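Local coordinates for putative TetR transcriptional regulator (Rhodococcus sp., PDB 2I10), which probably binds DNA through an N-terminal helix-turn-helix and regulates transcription as a TetR-family dimer, at the interface of chains A and B. Residues are numbered along the deposited sequence; one frame, centred on the assembly and turned at random. Chains: chain A/B, Putative TetR transcriptional regulator.

Contact 1: the interface of chains A and B. Residues chain A 174, 179-180, 183, 187; chain B 131, 158, 162.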
# COMPACT_ATOMS: atom_id res chain seq x y z
N GLU A 174 6.06 2.87 -1.80
CA GLU A 174 7.52 2.98 -1.93
C GLU A 174 8.00 4.39 -1.86
O GLU A 174 8.95 4.68 -1.16
CB GLU A 174 8.08 2.34 -3.22
CG GLU A 174 8.52 0.92 -3.06
CD GLU A 174 9.42 0.71 -1.78
OE1 GLU A 174 8.97 0.01 -0.91
OE2 GLU A 174 10.51 1.31 -1.65
N ALA A 179 11.83 5.79 -1.11
CA ALA A 179 12.57 5.19 -2.21
C ALA A 179 13.17 6.29 -3.10
O ALA A 179 12.55 7.36 -3.27
CB ALA A 179 11.66 4.29 -3.01
N PRO A 180 14.39 6.05 -3.65
CA PRO A 180 14.92 7.08 -4.57
C PRO A 180 14.10 7.20 -5.84
O PRO A 180 13.62 6.21 -6.38
CB PRO A 180 16.33 6.58 -4.92
CG PRO A 180 16.65 5.52 -3.90
CD PRO A 180 15.32 4.92 -3.48
N GLU A 183 15.04 5.09 -8.99
CA GLU A 183 14.62 3.70 -8.85
C GLU A 183 13.13 3.53 -9.10
O GLU A 183 12.70 2.56 -9.73
CB GLU A 183 14.98 3.17 -7.47
CG GLU A 183 16.43 2.84 -7.35
CD GLU A 183 16.79 2.28 -6.02
OE1 GLU A 183 15.97 1.52 -5.43
OE2 GLU A 183 17.90 2.58 -5.56
N ALA A 187 11.25 1.34 -11.83
CA ALA A 187 10.21 0.41 -11.37
C ALA A 187 8.88 0.61 -12.09
O ALA A 187 8.24 -0.39 -12.42
CB ALA A 187 10.01 0.49 -9.86
N ARG B 131 12.27 -3.70 5.97
CA ARG B 131 12.17 -3.30 4.56
C ARG B 131 13.52 -3.42 3.86
O ARG B 131 13.61 -3.85 2.72
CB ARG B 131 11.76 -1.82 4.45
CG ARG B 131 10.33 -1.55 4.29
CD ARG B 131 10.08 -0.02 3.85
NE ARG B 131 10.03 0.17 2.39
CZ ARG B 131 10.82 1.01 1.73
NH1 ARG B 131 11.71 1.75 2.35
NH2 ARG B 131 10.72 1.14 0.45
N THR B 158 18.65 -3.52 -9.10
CA THR B 158 18.24 -2.49 -8.17
C THR B 158 16.82 -2.01 -8.46
O THR B 158 15.98 -1.95 -7.55
CB THR B 158 19.26 -1.35 -8.21
OG1 THR B 158 20.42 -1.78 -7.49
CG2 THR B 158 18.73 -0.14 -7.52
N ARG B 162 13.18 -2.94 -6.31
CA ARG B 162 12.23 -1.88 -5.98
C ARG B 162 10.87 -2.22 -6.56
O ARG B 162 9.85 -2.04 -5.93
CB ARG B 162 12.77 -0.53 -6.51
CG ARG B 162 12.06 0.73 -5.97
CD ARG B 162 12.19 0.87 -4.43
NE ARG B 162 13.57 1.11 -4.02
CZ ARG B 162 13.99 1.29 -2.77
NH1 ARG B 162 13.14 1.23 -1.74
NH2 ARG B 162 15.28 1.50 -2.55
O HOH W 1 16.32 -1.10 -4.90
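One carboxylate oxygen of A:Glu183, OE1, is gripped by two nitrogens of B:Arg162 and by a water. NE of the arginine gives it a hydrogen bond of 2.8 Å, running nearly along the C-O axis of OE1, and NH2 gives a second of 3.0 Å to the same OE1 from the same face of the carboxylate. Both start in the guanidinium plane, so the arginine presents its NE/NH2 side to a single oxygen, while the carboxylate is turned 36° from that plane. The site lies in the C-terminal region typical of TetR-family regulators: chain A gives helix 181-192, the end of helix 157-176 and the loop between them, chain B helices 157-177 and 121-148. Arg131 and Arg162 also line the p-nitrophenol pocket; that ligand may come from crystallisation, and the structure alone does not show it to be an effector.

NH1 of B:Arg162 serves the second acid, A:Glu174: it hydrogen-bonds OE2 at 2.6 Å, on the syn side but well above the carboxylate plane. One guanidinium thus ties together two acids of chain A, which would be expected to balance its charge and fix its orientation. Its CG lies anti to the backbone N (chi1 -166°), and bends at the next two torsions turn the guanidinium between the acids. CA of A:Ala179 lies over one guanidinium face, towards the rim, and its CB packs 3.7 Å from CD of B:Arg162; ring carbon CD of A:Pro180 comes up to NH2.

B:Arg131 reaches A:Glu174 from the opposite direction. Its NH2 is modelled impossibly close to OE2, so a salt bridge is plausible but its fine geometry doubtful. At the other end, the methyl CG2 of B:Thr158 packs against CD of A:Glu183 at 3.4 Å. The water beside A:Glu183 OE1 also hydrogen-bonds the backbone O of B:Thr158 at 2.8 Å, linking the acid to the first turn of the partner helix.

Contact 2: the interface of chains A and B. Residues chain A 163, 187, 190-191, 194; chain B 163, 191, 194.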
# COMPACT_ATOMS: atom_id res chain seq x y z
N TYR A 163 -4.06 -5.64 -11.33
CA TYR A 163 -2.61 -5.51 -11.28
C TYR A 163 -2.17 -4.02 -11.36
O TYR A 163 -1.33 -3.57 -10.60
CB TYR A 163 -1.92 -6.34 -12.39
CG TYR A 163 -0.50 -5.84 -12.61
CD1 TYR A 163 0.53 -6.20 -11.71
CD2 TYR A 163 -0.21 -4.90 -13.64
CE1 TYR A 163 1.81 -5.71 -11.86
CE2 TYR A 163 1.08 -4.39 -13.78
CZ TYR A 163 2.08 -4.80 -12.89
OH TYR A 163 3.36 -4.35 -13.02
N ALA A 187 11.25 1.34 -11.83
CA ALA A 187 10.21 0.41 -11.37
C ALA A 187 8.88 0.61 -12.09
O ALA A 187 8.24 -0.39 -12.42
CB ALA A 187 10.01 0.49 -9.86
N LEU A 190 9.17 -0.91 -15.65
CA LEU A 190 9.05 -2.35 -15.46
C LEU A 190 7.60 -2.78 -15.26
O LEU A 190 7.15 -3.73 -15.87
CB LEU A 190 9.90 -2.79 -14.24
CG LEU A 190 11.43 -2.76 -14.50
CD1 LEU A 190 12.26 -3.08 -13.23
CD2 LEU A 190 11.84 -3.68 -15.63
N ALA A 191 6.88 -2.07 -14.39
CA ALA A 191 5.50 -2.38 -14.05
C ALA A 191 4.55 -2.26 -15.27
O ALA A 191 3.66 -3.10 -15.46
CB ALA A 191 5.04 -1.51 -12.87
N VAL A 194 3.93 -5.43 -18.09
CA VAL A 194 2.94 -6.54 -18.05
C VAL A 194 1.65 -6.33 -18.89
O VAL A 194 0.89 -7.30 -19.17
CB VAL A 194 2.69 -7.09 -16.60
CG1 VAL A 194 3.71 -6.55 -15.63
CG2 VAL A 194 1.29 -6.83 -16.12
N TYR B 163 10.84 -2.73 -7.77
CA TYR B 163 9.56 -3.10 -8.33
C TYR B 163 8.88 -4.19 -7.50
O TYR B 163 7.69 -4.12 -7.27
CB TYR B 163 9.68 -3.55 -9.78
CG TYR B 163 8.50 -4.37 -10.19
CD1 TYR B 163 7.32 -3.76 -10.62
CD2 TYR B 163 8.55 -5.76 -10.14
CE1 TYR B 163 6.23 -4.53 -10.98
CE2 TYR B 163 7.45 -6.52 -10.47
CZ TYR B 163 6.30 -5.90 -10.91
OH TYR B 163 5.21 -6.68 -11.29
N ALA B 191 2.13 -9.92 -11.85
CA ALA B 191 3.21 -9.07 -11.33
C ALA B 191 4.55 -9.81 -11.39
O ALA B 191 5.57 -9.21 -11.74
CB ALA B 191 2.92 -8.56 -9.90
N VAL B 194 7.22 -9.86 -14.46
CA VAL B 194 8.28 -8.87 -14.60
C VAL B 194 9.66 -9.39 -14.22
O VAL B 194 10.66 -8.90 -14.71
CB VAL B 194 7.94 -7.59 -13.81
CG1 VAL B 194 9.09 -6.58 -13.89
CG2 VAL B 194 6.62 -6.97 -14.38
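In both copies Tyr163 carries CG anti to the backbone N (chi1 161° in A:Tyr163 and 159° in B:Tyr163), which sends the two rings towards each other from opposite directions until their hydroxyl ends pass at the two-fold axis. The phenol oxygens OH of A:Tyr163 and B:Tyr163 are 3.4 Å apart, a weak hydrogen bond at most. Each hydroxyl spends its proton within its own chain instead: OH of A:Tyr163 donates to the backbone O of A:Ala191 at 2.8 Å, and OH of B:Tyr163 to O of B:Ala191 at 2.6 Å. The donor sits well to the side of each C=O and somewhat tilted from the carbonyl plane, while the oxygen lies in plane at the ring edge. This bond ties the end of each ring to the last turn of its own helix 181-192.

Across the interface the contact is mostly carbon on carbon. The methyl CB of B:Ala191 meets CE1 of A:Tyr163 at 3.6 Å, and CB of A:Ala191 meets CE1 of B:Tyr163 at 3.8 Å, the symmetric counterpart. One turn earlier on helix 181-192, CB of A:Ala187 packs on the backbone of B:Tyr163, 3.9 Å from its CA.

CG1 of B:Val194 lies over one face of its own tyrosine, towards the rim, and also reaches across to CB of A:Leu190 at 3.9 Å. In chain A the branch over the ring is CG2, but A:Val194 has a nearly eclipsed chi1 of -12° and its methyls are doubtful, as is their too-close approach to B:Val194. Small alanines opposite large rings probably let the helices come together closely, and the patch probably serves as the largely apolar centre of the four-helix bundle through which TetR-family proteins usually dimerise, with each tyrosine held by its own chain.

About 12 Å separates the C-alpha centres of contact 1 and contact 2, and A:Ala187 belongs to both. Both draw on helix 181-192 of chain A and helix 157-177 of chain B, where the neighbours B:Arg162 and B:Tyr163 point into contact 1 and contact 2 respectively; both also use helix 157-176 of chain A, contact 1 adds helix 121-148 of chain B and contact 2 helix 181-192 of chain B. Contact 2 straddles the two-fold axis; contact 1 recurs with the chains exchanged, so charged clusters flank the largely apolar centre. This fits the dimers usual for TetR-family regulators, and the charged pairs would help set the helix register.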